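Local coordinates for protein-L-isoaspartate(D-aspartate) O-methyltransferase (Sulfolobus tokodaii, PDB 1VBF) that probably catalyses transfer of a methyl group from S-adenosyl-L-methionine to L-isoaspartyl residues of damaged proteins, a step in their repair or degradation, at residues B[17-22]-B[85-90]; B[125-130]-B[198-203]; B[168-173]-B[190-195]. All coordinates share one frame; numbering follows the deposited sequence.

Contact 1. Residues B[17-22]-B[85-90]; sequences AEAFNK and TALIAE
Lys-22 NZ is the best-held polar atom here, with two groups gripping it: the carboxylate of Glu-90 and the hydroxyl of Tyr-114. The first is a salt bridge, NZ to Glu-90 OE1 at 2.8 Å, received on the syn lone pair of OE1. Lys-22 starts with CG anti to its backbone N (chi1 173°) and then runs out straight, while Glu-90 bends at chi2 (-82°), so the two chains cross obliquely and meet at their tips. The other oxygen, Glu-90 OE2, is hydrogen-bonded to Tyr-115 OH. An alanine in place of Glu-90 would remove the carboxylate and probably leave both Lys-22 and Tyr-115 without this partner.

Behind the ion pair helix 14-22 packs on helix 83-91, which follows strand 73-77 of the central methyltransferase sheet; the axes of segments 17-22 and 85-90 pass 9.0 Å apart, their N-to-C directions 132° apart. Ala-19 points at the other helix and sets its CB 3.8 Å from Glu-90 CB. Leu-87 CD2 lies against the Ala-19 backbone, 3.5 Å from its O. Leu-87 and Phe-20 both continue onto Ile-60 of helix 56-65. The small Ala-19 thus lets the helices meet at its level, and the opposite charges probably offset each other at the margin.

Contact 2. Residues B[125-130]-B[198-203]; sequences GTLGYE and GLYGFY
A type I beta turn, Gly-198 to Gly-201, sits against the short 3-10 segment 125-127 that follows strand 118-122 of the Rossmann-like methyltransferase fold. The tight part of the contact is Thr-126, the residue most covered by the opposite segment. Its side chain points at the turn, and the methyl CG2 does nearly all the touching: it fits into the corner between the turn backbone and the ring of Tyr-200, approaching the ring at its edge, in the ring plane, with CD2 the nearest ring atom. The same methyl lies 4.0 Å from Leu-199 CB. Thr-126 and Tyr-200 cross at about a right angle, and Tyr-200 has CG anti to its carbonyl carbon (chi1 -61°), which turns the ring edge, at CD2, to the methyl. Gly-198 opens the turn with a phi of 126°, where a beta carbon would be jammed against the carbonyl O of the residue before. Asp-124 ties the two pieces together by taking the N-H of Thr-126 on OD1 and that of Leu-199 on OD2.

The looser side is Leu-127, partly exposed. Its CD2 meets only the outer parts of two side chains, 4.1 Å from Leu-199 CD1 and 4.3 Å from Tyr-200 CE2. A neighbouring subunit borders both parts: Leu-127 packs on Asn-181, Leu-199 on Leu-147 and Tyr-200 on Cys-149 of that second subunit. Cys-149 is the residue that forms the interchain disulfide, so the turn lies at the seam between subunits. Each piece is braced by its own bonds. Gly-128 N closes the 3-10 turn on Gly-125 O, Gly-201 N closes the beta turn on Gly-198 O, and Tyr-203 OH donates to an in-plane lone pair of Leu-199 O at 2.8 Å.

Contact 3. Residues B[168-173]-B[190-195]; sequences GRVQKL and EVMFGR
At the open end of the antiparallel hairpin of strands 171-177 and 184-191, the Gln-171 side chain bends back toward the backbone running on from Val-191. CG is anti to the carbonyl carbon and the chain turns at chi2 (84°), so the amide bonds to a backbone group at each end. OE1 takes Phe-193 N on a lone pair in its carbonyl plane (2.7 Å, almost straight at 167°). NE2 gives its hydrogen to Gly-168 O at 2.8 Å, in the plane of the amide. Gln-171 and Val-191 form an antiparallel hydrogen-bonded pair, Gln-171 N to Val-191 O at 2.8 Å and Val-191 N to Gln-171 O at 3.0 Å, the latter donor above the carbonyl plane and not on a lone pair.

Val-191 lies on the same face as Gln-171 and crosses Leu-173 obliquely, Val-191 CG1 3.9 Å from Leu-173 CB; helix 56-65 covers both. Val-170 crosses selenomethionine Met-192 obliquely, Val-170 CG2 to Met-192 CG 3.8 Å, and Phe-211 of the third subunit packs on Met-192. A water joins Gly-168 O to Arg-195 NE, whose NH1 bonds to Asp-204 O. Where the pairing stops, the buried Gln-171 amide thus stands in for a backbone partner, tying Gly-168 to the chain at Phe-193.

Contacts 1 and 2 are mostly buried, whereas contact 3 is only partly so; contacts 2 and 3 border other subunits and contact 1 does not. Contact 1 lies alone, its centre about 25 Å from that of contact 3 and about 27 Å from that of contact 2, on the other side of the chain's centre; still, contacts 1 and 3 both rest side chains on helix 56-65. Contacts 2 and 3 meet through a cation-pi pair, Arg-195 with Phe-202. Their chemistry follows position: two helices joined by apolar packing and one ion pair, loops packed through a methyl at a subunit seam, and strands held by backbone and amide hydrogen bonds at the end of a hairpin.

Contact 1. Residues B[17-22]-B[85-90]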
ATOM      1  N   ALA B  17      21.352 -30.233 -24.568  1.00 38.55           N
ATOM      2  CA  ALA B  17      22.302 -29.379 -25.261  1.00 40.32           C
ATOM      3  C   ALA B  17      22.164 -29.577 -26.772  1.00 40.25           C
ATOM      4  O   ALA B  17      22.124 -28.612 -27.547  1.00 41.07           O
ATOM      5  CB  ALA B  17      23.739 -29.705 -24.792  1.00 39.67           C
ATOM      6  N   GLU B  18      22.063 -30.833 -27.179  1.00 40.49           N
ATOM      7  CA  GLU B  18      21.931 -31.144 -28.591  1.00 41.50           C
ATOM      8  C   GLU B  18      20.588 -30.757 -29.154  1.00 37.79           C
ATOM      9  O   GLU B  18      20.532 -30.183 -30.240  1.00 36.84           O
ATOM     10  CB  GLU B  18      22.215 -32.619 -28.834  1.00 46.36           C
ATOM     11  CG  GLU B  18      23.591 -32.960 -28.372  1.00 55.69           C
ATOM     12  CD  GLU B  18      23.961 -34.376 -28.652  1.00 63.09           C
ATOM     13  OE1 GLU B  18      23.163 -35.287 -28.311  1.00 67.69           O
ATOM     14  OE2 GLU B  18      25.066 -34.574 -29.207  1.00 68.18           O
ATOM     15  N   ALA B  19      19.514 -31.071 -28.424  1.00 34.19           N
ATOM     16  CA  ALA B  19      18.166 -30.704 -28.851  1.00 31.17           C
ATOM     17  C   ALA B  19      18.078 -29.161 -28.995  1.00 30.15           C
ATOM     18  O   ALA B  19      17.573 -28.639 -29.994  1.00 27.82           O
ATOM     19  CB  ALA B  19      17.163 -31.211 -27.840  1.00 28.35           C
ATOM     20  N   PHE B  20      18.608 -28.440 -28.003  1.00 29.10           N
ATOM     21  CA  PHE B  20      18.602 -26.984 -28.018  1.00 28.17           C
ATOM     22  C   PHE B  20      19.326 -26.400 -29.233  1.00 28.89           C
ATOM     23  O   PHE B  20      18.896 -25.393 -29.808  1.00 25.98           O
ATOM     24  CB  PHE B  20      19.241 -26.415 -26.746  1.00 26.16           C
ATOM     25  CG  PHE B  20      19.186 -24.902 -26.683  1.00 26.21           C
ATOM     26  CD1 PHE B  20      17.957 -24.232 -26.619  1.00 23.81           C
ATOM     27  CD2 PHE B  20      20.348 -24.145 -26.793  1.00 24.46           C
ATOM     28  CE1 PHE B  20      17.894 -22.853 -26.673  1.00 22.27           C
ATOM     29  CE2 PHE B  20      20.286 -22.764 -26.851  1.00 24.24           C
ATOM     30  CZ  PHE B  20      19.066 -22.118 -26.792  1.00 23.54           C
ATOM     31  N   ASN B  21      20.442 -27.019 -29.608  1.00 30.31           N
ATOM     32  CA  ASN B  21      21.178 -26.531 -30.744  1.00 33.23           C
ATOM     33  C   ASN B  21      20.439 -26.789 -32.054  1.00 34.12           C
ATOM     34  O   ASN B  21      20.392 -25.932 -32.931  1.00 34.75           O
ATOM     35  CB  ASN B  21      22.554 -27.164 -30.821  1.00 36.06           C
ATOM     36  CG  ASN B  21      23.537 -26.284 -31.557  1.00 39.46           C
ATOM     37  OD1 ASN B  21      24.551 -25.885 -31.003  1.00 46.17           O
ATOM     38  ND2 ASN B  21      23.236 -25.960 -32.798  1.00 40.39           N
ATOM     39  N   LYS B  22      19.829 -27.961 -32.162  1.00 35.03           N
ATOM     40  CA  LYS B  22      19.099 -28.365 -33.366  1.00 36.33           C
ATOM     41  C   LYS B  22      17.712 -27.728 -33.678  1.00 35.96           C
ATOM     42  O   LYS B  22      17.482 -27.292 -34.802  1.00 34.00           O
ATOM     43  CB  LYS B  22      18.979 -29.893 -33.348  1.00 37.47           C
ATOM     44  CG  LYS B  22      18.110 -30.465 -34.433  1.00 39.73           C
ATOM     45  CD  LYS B  22      17.871 -31.939 -34.184  1.00 41.57           C
ATOM     46  CE  LYS B  22      16.756 -32.478 -35.073  1.00 42.21           C
ATOM     47  NZ  LYS B  22      16.543 -33.930 -34.815  1.00 43.86           N
ATOM     48  N   THR B  85       7.964 -28.359 -26.208  1.00 31.40           N
ATOM     49  CA  THR B  85       7.435 -29.685 -26.445  1.00 31.23           C
ATOM     50  C   THR B  85       8.423 -30.349 -27.400  1.00 30.95           C
ATOM     51  O   THR B  85       8.915 -31.441 -27.117  1.00 30.50           O
ATOM     52  CB  THR B  85       6.027 -29.632 -27.067  1.00 32.83           C
ATOM     53  OG1 THR B  85       5.279 -28.575 -26.460  1.00 34.99           O
ATOM     54  CG2 THR B  85       5.289 -30.953 -26.827  1.00 30.97           C
ATOM     55  N   ALA B  86       8.734 -29.683 -28.512  1.00 29.92           N
ATOM     56  CA  ALA B  86       9.714 -30.211 -29.465  1.00 30.55           C
ATOM     57  C   ALA B  86      11.046 -30.640 -28.793  1.00 31.30           C
ATOM     58  O   ALA B  86      11.499 -31.762 -29.006  1.00 33.87           O
ATOM     59  CB  ALA B  86       9.995 -29.182 -30.558  1.00 28.83           C
ATOM     60  N   LEU B  87      11.671 -29.765 -27.995  1.00 29.77           N
ATOM     61  CA  LEU B  87      12.930 -30.099 -27.319  1.00 27.42           C
ATOM     62  C   LEU B  87      12.844 -31.362 -26.463  1.00 28.48           C
ATOM     63  O   LEU B  87      13.815 -32.118 -26.371  1.00 28.69           O
ATOM     64  CB  LEU B  87      13.401 -28.945 -26.435  1.00 26.40           C
ATOM     65  CG  LEU B  87      13.690 -27.570 -27.064  1.00 27.66           C
ATOM     66  CD1 LEU B  87      14.139 -26.620 -25.964  1.00 24.37           C
ATOM     67  CD2 LEU B  87      14.764 -27.667 -28.158  1.00 25.60           C
ATOM     68  N   ILE B  88      11.698 -31.600 -25.830  1.00 27.99           N
ATOM     69  CA  ILE B  88      11.541 -32.794 -25.007  1.00 27.95           C
ATOM     70  C   ILE B  88      11.406 -34.032 -25.914  1.00 30.55           C
ATOM     71  O   ILE B  88      12.047 -35.073 -25.702  1.00 31.01           O
ATOM     72  CB  ILE B  88      10.297 -32.664 -24.101  1.00 26.98           C
ATOM     73  CG1 ILE B  88      10.440 -31.424 -23.218  1.00 25.35           C
ATOM     74  CG2 ILE B  88      10.122 -33.927 -23.224  1.00 25.27           C
ATOM     75  CD1 ILE B  88       9.234 -31.141 -22.373  1.00 23.73           C
ATOM     76  N   ALA B  89      10.568 -33.902 -26.932  1.00 32.28           N
ATOM     77  CA  ALA B  89      10.334 -34.973 -27.894  1.00 33.36           C
ATOM     78  C   ALA B  89      11.658 -35.471 -28.494  1.00 34.59           C
ATOM     79  O   ALA B  89      11.839 -36.663 -28.742  1.00 35.57           O
ATOM     80  CB  ALA B  89       9.421 -34.468 -28.991  1.00 32.33           C
ATOM     81  N   GLU B  90      12.580 -34.550 -28.740  1.00 34.30           N
ATOM     82  CA  GLU B  90      13.882 -34.914 -29.275  1.00 33.45           C
ATOM     83  C   GLU B  90      14.657 -35.859 -28.348  1.00 32.14           C
ATOM     84  O   GLU B  90      15.344 -36.756 -28.803  1.00 33.81           O
ATOM     85  CB  GLU B  90      14.720 -33.662 -29.488  1.00 32.75           C
ATOM     86  CG  GLU B  90      14.195 -32.713 -30.545  1.00 37.64           C
ATOM     87  CD  GLU B  90      14.589 -33.116 -31.962  1.00 39.90           C
ATOM     88  OE1 GLU B  90      15.619 -33.813 -32.123  1.00 38.81           O
ATOM     89  OE2 GLU B  90      13.876 -32.712 -32.912  1.00 40.80           O
TER

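Contact 2. Residues B[125-130]-B[198-203]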
ATOM      1  N   GLY B 125      -5.407 -29.035 -18.018  1.00 28.50           N
ATOM      2  CA  GLY B 125      -4.108 -29.542 -17.615  1.00 30.53           C
ATOM      3  C   GLY B 125      -4.001 -29.859 -16.135  1.00 31.95           C
ATOM      4  O   GLY B 125      -3.152 -30.641 -15.710  1.00 32.09           O
ATOM      5  N   THR B 126      -4.863 -29.232 -15.347  1.00 32.97           N
ATOM      6  CA  THR B 126      -4.910 -29.439 -13.908  1.00 33.12           C
ATOM      7  C   THR B 126      -5.217 -30.907 -13.584  1.00 33.63           C
ATOM      8  O   THR B 126      -4.934 -31.400 -12.488  1.00 31.13           O
ATOM      9  CB  THR B 126      -5.965 -28.500 -13.334  1.00 34.57           C
ATOM     10  OG1 THR B 126      -5.330 -27.278 -12.953  1.00 36.09           O
ATOM     11  CG2 THR B 126      -6.690 -29.112 -12.176  1.00 36.22           C
ATOM     12  N   LEU B 127      -5.778 -31.604 -14.565  1.00 34.29           N
ATOM     13  CA  LEU B 127      -6.117 -33.007 -14.399  1.00 36.86           C
ATOM     14  C   LEU B 127      -4.948 -33.872 -14.846  1.00 37.89           C
ATOM     15  O   LEU B 127      -4.937 -35.090 -14.632  1.00 37.93           O
ATOM     16  CB  LEU B 127      -7.347 -33.348 -15.239  1.00 37.19           C
ATOM     17  CG  LEU B 127      -8.543 -32.453 -14.910  1.00 40.16           C
ATOM     18  CD1 LEU B 127      -9.663 -32.660 -15.916  1.00 37.94           C
ATOM     19  CD2 LEU B 127      -9.004 -32.745 -13.484  1.00 38.81           C
ATOM     20  N   GLY B 128      -3.949 -33.238 -15.444  1.00 38.10           N
ATOM     21  CA  GLY B 128      -2.833 -34.005 -15.944  1.00 37.93           C
ATOM     22  C   GLY B 128      -3.431 -34.862 -17.034  1.00 37.87           C
ATOM     23  O   GLY B 128      -4.286 -34.380 -17.772  1.00 36.77           O
ATOM     24  N   TYR B 129      -3.001 -36.118 -17.131  1.00 39.61           N
ATOM     25  CA  TYR B 129      -3.518 -37.043 -18.139  1.00 40.58           C
ATOM     26  C   TYR B 129      -3.378 -38.492 -17.686  1.00 42.31           C
ATOM     27  O   TYR B 129      -2.387 -39.166 -17.944  1.00 39.13           O
ATOM     28  CB  TYR B 129      -2.807 -36.864 -19.478  1.00 38.83           C
ATOM     29  CG  TYR B 129      -3.602 -37.439 -20.622  1.00 38.90           C
ATOM     30  CD1 TYR B 129      -4.854 -36.921 -20.948  1.00 38.13           C
ATOM     31  CD2 TYR B 129      -3.128 -38.527 -21.359  1.00 39.33           C
ATOM     32  CE1 TYR B 129      -5.612 -37.466 -21.966  1.00 38.17           C
ATOM     33  CE2 TYR B 129      -3.886 -39.082 -22.389  1.00 37.89           C
ATOM     34  CZ  TYR B 129      -5.127 -38.547 -22.684  1.00 37.74           C
ATOM     35  OH  TYR B 129      -5.896 -39.100 -23.672  1.00 38.13           O
ATOM     36  N   GLU B 130      -4.429 -38.927 -17.000  1.00 46.54           N
ATOM     37  CA  GLU B 130      -4.572 -40.259 -16.418  1.00 49.16           C
ATOM     38  C   GLU B 130      -4.156 -41.396 -17.323  1.00 49.82           C
ATOM     39  O   GLU B 130      -3.344 -42.227 -16.981  1.00 50.05           O
ATOM     40  CB  GLU B 130      -6.040 -40.509 -16.028  1.00 52.12           C
ATOM     41  CG  GLU B 130      -6.329 -40.536 -14.537  1.00 59.52           C
ATOM     42  CD  GLU B 130      -5.399 -41.465 -13.792  1.00 64.11           C
ATOM     43  OE1 GLU B 130      -5.386 -42.676 -14.121  1.00 65.77           O
ATOM     44  OE2 GLU B 130      -4.684 -40.980 -12.879  1.00 67.21           O
ATOM     45  N   GLY B 198      -8.485 -24.092 -14.481  1.00 30.14           N
ATOM     46  CA  GLY B 198      -8.972 -25.445 -14.349  1.00 31.27           C
ATOM     47  C   GLY B 198      -9.448 -25.795 -12.960  1.00 33.34           C
ATOM     48  O   GLY B 198      -9.331 -25.001 -12.027  1.00 32.23           O
ATOM     49  N   LEU B 199      -9.989 -27.004 -12.843  1.00 33.92           N
ATOM     50  CA  LEU B 199     -10.534 -27.516 -11.602  1.00 34.00           C
ATOM     51  C   LEU B 199      -9.678 -27.168 -10.386  1.00 34.61           C
ATOM     52  O   LEU B 199     -10.188 -26.658  -9.391  1.00 34.54           O
ATOM     53  CB  LEU B 199     -10.681 -29.039 -11.699  1.00 33.38           C
ATOM     54  CG  LEU B 199     -11.917 -29.728 -11.112  1.00 32.68           C
ATOM     55  CD1 LEU B 199     -11.544 -31.147 -10.747  1.00 31.75           C
ATOM     56  CD2 LEU B 199     -12.411 -29.016  -9.875  1.00 33.30           C
ATOM     57  N   TYR B 200      -8.376 -27.448 -10.464  1.00 34.57           N
ATOM     58  CA  TYR B 200      -7.479 -27.170  -9.345  1.00 32.75           C
ATOM     59  C   TYR B 200      -6.670 -25.909  -9.567  1.00 32.13           C
ATOM     60  O   TYR B 200      -5.539 -25.784  -9.094  1.00 32.55           O
ATOM     61  CB  TYR B 200      -6.572 -28.372  -9.092  1.00 32.02           C
ATOM     62  CG  TYR B 200      -7.365 -29.608  -8.725  1.00 33.93           C
ATOM     63  CD1 TYR B 200      -7.902 -29.763  -7.451  1.00 35.71           C
ATOM     64  CD2 TYR B 200      -7.664 -30.582  -9.676  1.00 35.10           C
ATOM     65  CE1 TYR B 200      -8.728 -30.854  -7.134  1.00 36.39           C
ATOM     66  CE2 TYR B 200      -8.485 -31.670  -9.374  1.00 36.33           C
ATOM     67  CZ  TYR B 200      -9.019 -31.797  -8.102  1.00 36.64           C
ATOM     68  OH  TYR B 200      -9.868 -32.840  -7.801  1.00 38.43           O
ATOM     69  N   GLY B 201      -7.292 -24.974 -10.281  1.00 31.61           N
ATOM     70  CA  GLY B 201      -6.701 -23.684 -10.573  1.00 31.93           C
ATOM     71  C   GLY B 201      -7.102 -22.656  -9.523  1.00 33.13           C
ATOM     72  O   GLY B 201      -7.314 -23.009  -8.375  1.00 34.16           O
ATOM     73  N   PHE B 202      -7.232 -21.386  -9.889  1.00 32.14           N
ATOM     74  CA  PHE B 202      -7.575 -20.406  -8.889  1.00 32.74           C
ATOM     75  C   PHE B 202      -9.059 -20.142  -8.817  1.00 34.13           C
ATOM     76  O   PHE B 202      -9.738 -20.122  -9.839  1.00 32.87           O
ATOM     77  CB  PHE B 202      -6.804 -19.105  -9.130  1.00 34.26           C
ATOM     78  CG  PHE B 202      -5.319 -19.255  -8.988  1.00 36.10           C
ATOM     79  CD1 PHE B 202      -4.562 -19.814 -10.016  1.00 37.21           C
ATOM     80  CD2 PHE B 202      -4.683 -18.910  -7.804  1.00 36.81           C
ATOM     81  CE1 PHE B 202      -3.206 -20.033  -9.865  1.00 37.76           C
ATOM     82  CE2 PHE B 202      -3.322 -19.122  -7.631  1.00 37.86           C
ATOM     83  CZ  PHE B 202      -2.579 -19.687  -8.666  1.00 40.00           C
ATOM     84  N   TYR B 203      -9.550 -19.951  -7.592  1.00 35.00           N
ATOM     85  CA  TYR B 203     -10.956 -19.666  -7.344  1.00 36.33           C
ATOM     86  C   TYR B 203     -11.247 -18.207  -6.981  1.00 38.50           C
ATOM     87  O   TYR B 203     -12.408 -17.821  -6.872  1.00 38.37           O
ATOM     88  CB  TYR B 203     -11.514 -20.606  -6.268  1.00 35.32           C
ATOM     89  CG  TYR B 203     -11.854 -21.972  -6.820  1.00 35.04           C
ATOM     90  CD1 TYR B 203     -10.906 -22.997  -6.854  1.00 35.89           C
ATOM     91  CD2 TYR B 203     -13.089 -22.206  -7.420  1.00 33.91           C
ATOM     92  CE1 TYR B 203     -11.185 -24.220  -7.484  1.00 34.41           C
ATOM     93  CE2 TYR B 203     -13.372 -23.417  -8.055  1.00 34.25           C
ATOM     94  CZ  TYR B 203     -12.419 -24.412  -8.087  1.00 34.31           C
ATOM     95  OH  TYR B 203     -12.701 -25.570  -8.766  1.00 34.67           O
TER

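Contact 3. Residues B[168-173]-B[190-195]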
ATOM      1  N   GLY B 168      -0.604 -14.732  -6.084  1.00 40.38           N
ATOM      2  CA  GLY B 168       0.240 -13.546  -6.083  1.00 41.97           C
ATOM      3  C   GLY B 168       1.075 -13.500  -7.340  1.00 42.30           C
ATOM      4  O   GLY B 168       1.459 -14.536  -7.870  1.00 43.56           O
ATOM      5  N   ARG B 169       1.367 -12.288  -7.795  1.00 42.90           N
ATOM      6  CA  ARG B 169       2.086 -12.041  -9.031  1.00 42.35           C
ATOM      7  C   ARG B 169       3.559 -12.437  -9.122  1.00 41.09           C
ATOM      8  O   ARG B 169       4.204 -12.182 -10.134  1.00 42.46           O
ATOM      9  CB  ARG B 169       1.886 -10.576  -9.419  1.00 44.41           C
ATOM     10  CG  ARG B 169       0.881  -9.886  -8.506  1.00 49.57           C
ATOM     11  CD  ARG B 169      -0.286  -9.233  -9.218  1.00 50.41           C
ATOM     12  NE  ARG B 169       0.084  -7.952  -9.820  1.00 56.25           N
ATOM     13  CZ  ARG B 169       0.558  -6.892  -9.158  1.00 57.35           C
ATOM     14  NH1 ARG B 169       0.735  -6.928  -7.843  1.00 58.89           N
ATOM     15  NH2 ARG B 169       0.868  -5.786  -9.823  1.00 57.82           N
ATOM     16  N   VAL B 170       4.099 -13.057  -8.082  1.00 38.30           N
ATOM     17  CA  VAL B 170       5.485 -13.536  -8.120  1.00 37.12           C
ATOM     18  C   VAL B 170       5.464 -14.866  -7.390  1.00 36.56           C
ATOM     19  O   VAL B 170       5.102 -14.909  -6.231  1.00 39.54           O
ATOM     20  CB  VAL B 170       6.459 -12.596  -7.397  1.00 36.07           C
ATOM     21  CG1 VAL B 170       7.847 -13.225  -7.337  1.00 36.99           C
ATOM     22  CG2 VAL B 170       6.550 -11.305  -8.138  1.00 36.48           C
ATOM     23  N   GLN B 171       5.854 -15.950  -8.049  1.00 35.06           N
ATOM     24  CA  GLN B 171       5.791 -17.261  -7.421  1.00 32.81           C
ATOM     25  C   GLN B 171       7.146 -17.887  -7.208  1.00 33.34           C
ATOM     26  O   GLN B 171       8.162 -17.220  -7.299  1.00 34.02           O
ATOM     27  CB  GLN B 171       4.936 -18.194  -8.276  1.00 30.74           C
ATOM     28  CG  GLN B 171       3.601 -17.609  -8.712  1.00 28.66           C
ATOM     29  CD  GLN B 171       3.711 -16.747  -9.947  1.00 29.10           C
ATOM     30  OE1 GLN B 171       4.438 -17.070 -10.872  1.00 29.26           O
ATOM     31  NE2 GLN B 171       2.971 -15.656  -9.977  1.00 31.41           N
ATOM     32  N   LYS B 172       7.161 -19.180  -6.927  1.00 34.54           N
ATOM     33  CA  LYS B 172       8.413 -19.890  -6.726  1.00 37.18           C
ATOM     34  C   LYS B 172       8.443 -21.119  -7.623  1.00 37.44           C
ATOM     35  O   LYS B 172       7.430 -21.784  -7.805  1.00 37.12           O
ATOM     36  CB  LYS B 172       8.559 -20.332  -5.273  1.00 40.21           C
ATOM     37  CG  LYS B 172       8.855 -19.221  -4.275  1.00 45.35           C
ATOM     38  CD  LYS B 172       8.189 -19.560  -2.953  1.00 51.66           C
ATOM     39  CE  LYS B 172       6.665 -19.763  -3.187  1.00 55.30           C
ATOM     40  NZ  LYS B 172       5.925 -20.367  -2.035  1.00 57.17           N
ATOM     41  N   LEU B 173       9.618 -21.409  -8.177  1.00 37.06           N
ATOM     42  CA  LEU B 173       9.821 -22.551  -9.058  1.00 35.67           C
ATOM     43  C   LEU B 173      10.189 -23.744  -8.176  1.00 36.24           C
ATOM     44  O   LEU B 173      11.130 -23.680  -7.387  1.00 37.25           O
ATOM     45  CB  LEU B 173      10.946 -22.212 -10.055  1.00 35.19           C
ATOM     46  CG  LEU B 173      11.035 -22.807 -11.475  1.00 33.50           C
ATOM     47  CD1 LEU B 173      12.140 -23.828 -11.523  1.00 33.23           C
ATOM     48  CD2 LEU B 173       9.710 -23.408 -11.881  1.00 30.84           C
ATOM     49  N   GLU B 190      12.676 -17.445  -7.553  1.00 39.66           N
ATOM     50  CA  GLU B 190      11.475 -16.660  -7.767  1.00 41.68           C
ATOM     51  C   GLU B 190      11.220 -16.549  -9.254  1.00 40.31           C
ATOM     52  O   GLU B 190      12.153 -16.364 -10.023  1.00 40.80           O
ATOM     53  CB  GLU B 190      11.643 -15.256  -7.186  1.00 45.51           C
ATOM     54  CG  GLU B 190      11.449 -15.127  -5.686  1.00 51.89           C
ATOM     55  CD  GLU B 190      11.666 -13.682  -5.203  1.00 57.11           C
ATOM     56  OE1 GLU B 190      11.111 -12.733  -5.822  1.00 59.55           O
ATOM     57  OE2 GLU B 190      12.391 -13.496  -4.200  1.00 57.03           O
ATOM     58  N   VAL B 191       9.958 -16.648  -9.648  1.00 39.60           N
ATOM     59  CA  VAL B 191       9.583 -16.571 -11.052  1.00 39.06           C
ATOM     60  C   VAL B 191       8.252 -15.853 -11.176  1.00 39.77           C
ATOM     61  O   VAL B 191       7.588 -15.593 -10.181  1.00 38.95           O
ATOM     62  CB  VAL B 191       9.458 -17.991 -11.656  1.00 37.53           C
ATOM     63  CG1 VAL B 191      10.816 -18.664 -11.709  1.00 35.41           C
ATOM     64  CG2 VAL B 191       8.519 -18.830 -10.805  1.00 36.32           C
HETATM   65  N   MSE B 192       7.869 -15.514 -12.397  1.00 41.74           N
HETATM   66  CA  MSE B 192       6.593 -14.850 -12.624  1.00 45.43           C
HETATM   67  C   MSE B 192       5.811 -15.459 -13.769  1.00 43.54           C
HETATM   68  O   MSE B 192       5.944 -15.026 -14.910  1.00 44.97           O
HETATM   69  CB  MSE B 192       6.792 -13.381 -12.913  1.00 52.99           C
HETATM   70  CG  MSE B 192       7.164 -12.593 -11.705  1.00 65.53           C
HETATM   71 SE   MSE B 192       7.431 -10.737 -12.166  1.00 84.38          SE
HETATM   72  CE  MSE B 192       5.793 -10.421 -13.220  1.00 74.34           C
ATOM     73  N   PHE B 193       4.980 -16.448 -13.467  1.00 40.49           N
ATOM     74  CA  PHE B 193       4.179 -17.099 -14.487  1.00 38.54           C
ATOM     75  C   PHE B 193       2.739 -16.657 -14.389  1.00 36.68           C
ATOM     76  O   PHE B 193       2.328 -16.124 -13.368  1.00 37.52           O
ATOM     77  CB  PHE B 193       4.223 -18.617 -14.332  1.00 39.00           C
ATOM     78  CG  PHE B 193       5.509 -19.239 -14.765  1.00 40.75           C
ATOM     79  CD1 PHE B 193       6.653 -19.105 -13.997  1.00 40.93           C
ATOM     80  CD2 PHE B 193       5.578 -19.978 -15.946  1.00 42.11           C
ATOM     81  CE1 PHE B 193       7.850 -19.700 -14.386  1.00 41.90           C
ATOM     82  CE2 PHE B 193       6.784 -20.578 -16.348  1.00 41.89           C
ATOM     83  CZ  PHE B 193       7.915 -20.435 -15.565  1.00 41.39           C
ATOM     84  N   GLY B 194       1.989 -16.884 -15.467  1.00 34.75           N
ATOM     85  CA  GLY B 194       0.575 -16.567 -15.509  1.00 31.40           C
ATOM     86  C   GLY B 194      -0.112 -17.693 -14.758  1.00 31.50           C
ATOM     87  O   GLY B 194       0.478 -18.757 -14.533  1.00 31.60           O
ATOM     88  N   ARG B 195      -1.355 -17.473 -14.362  1.00 30.69           N
ATOM     89  CA  ARG B 195      -2.089 -18.463 -13.601  1.00 28.45           C
ATOM     90  C   ARG B 195      -2.645 -19.601 -14.426  1.00 28.07           C
ATOM     91  O   ARG B 195      -3.166 -19.388 -15.522  1.00 27.98           O
ATOM     92  CB  ARG B 195      -3.235 -17.782 -12.871  1.00 29.77           C
ATOM     93  CG  ARG B 195      -2.799 -16.936 -11.710  1.00 30.71           C
ATOM     94  CD  ARG B 195      -3.999 -16.380 -11.020  1.00 31.85           C
ATOM     95  NE  ARG B 195      -3.685 -16.033  -9.644  1.00 33.27           N
ATOM     96  CZ  ARG B 195      -4.599 -15.707  -8.740  1.00 31.81           C
ATOM     97  NH1 ARG B 195      -5.878 -15.683  -9.078  1.00 29.94           N
ATOM     98  NH2 ARG B 195      -4.229 -15.420  -7.500  1.00 31.37           N
TER
HETATM   99  O   HOH W   1      -1.166 -16.182  -8.731  1.00 44.85           O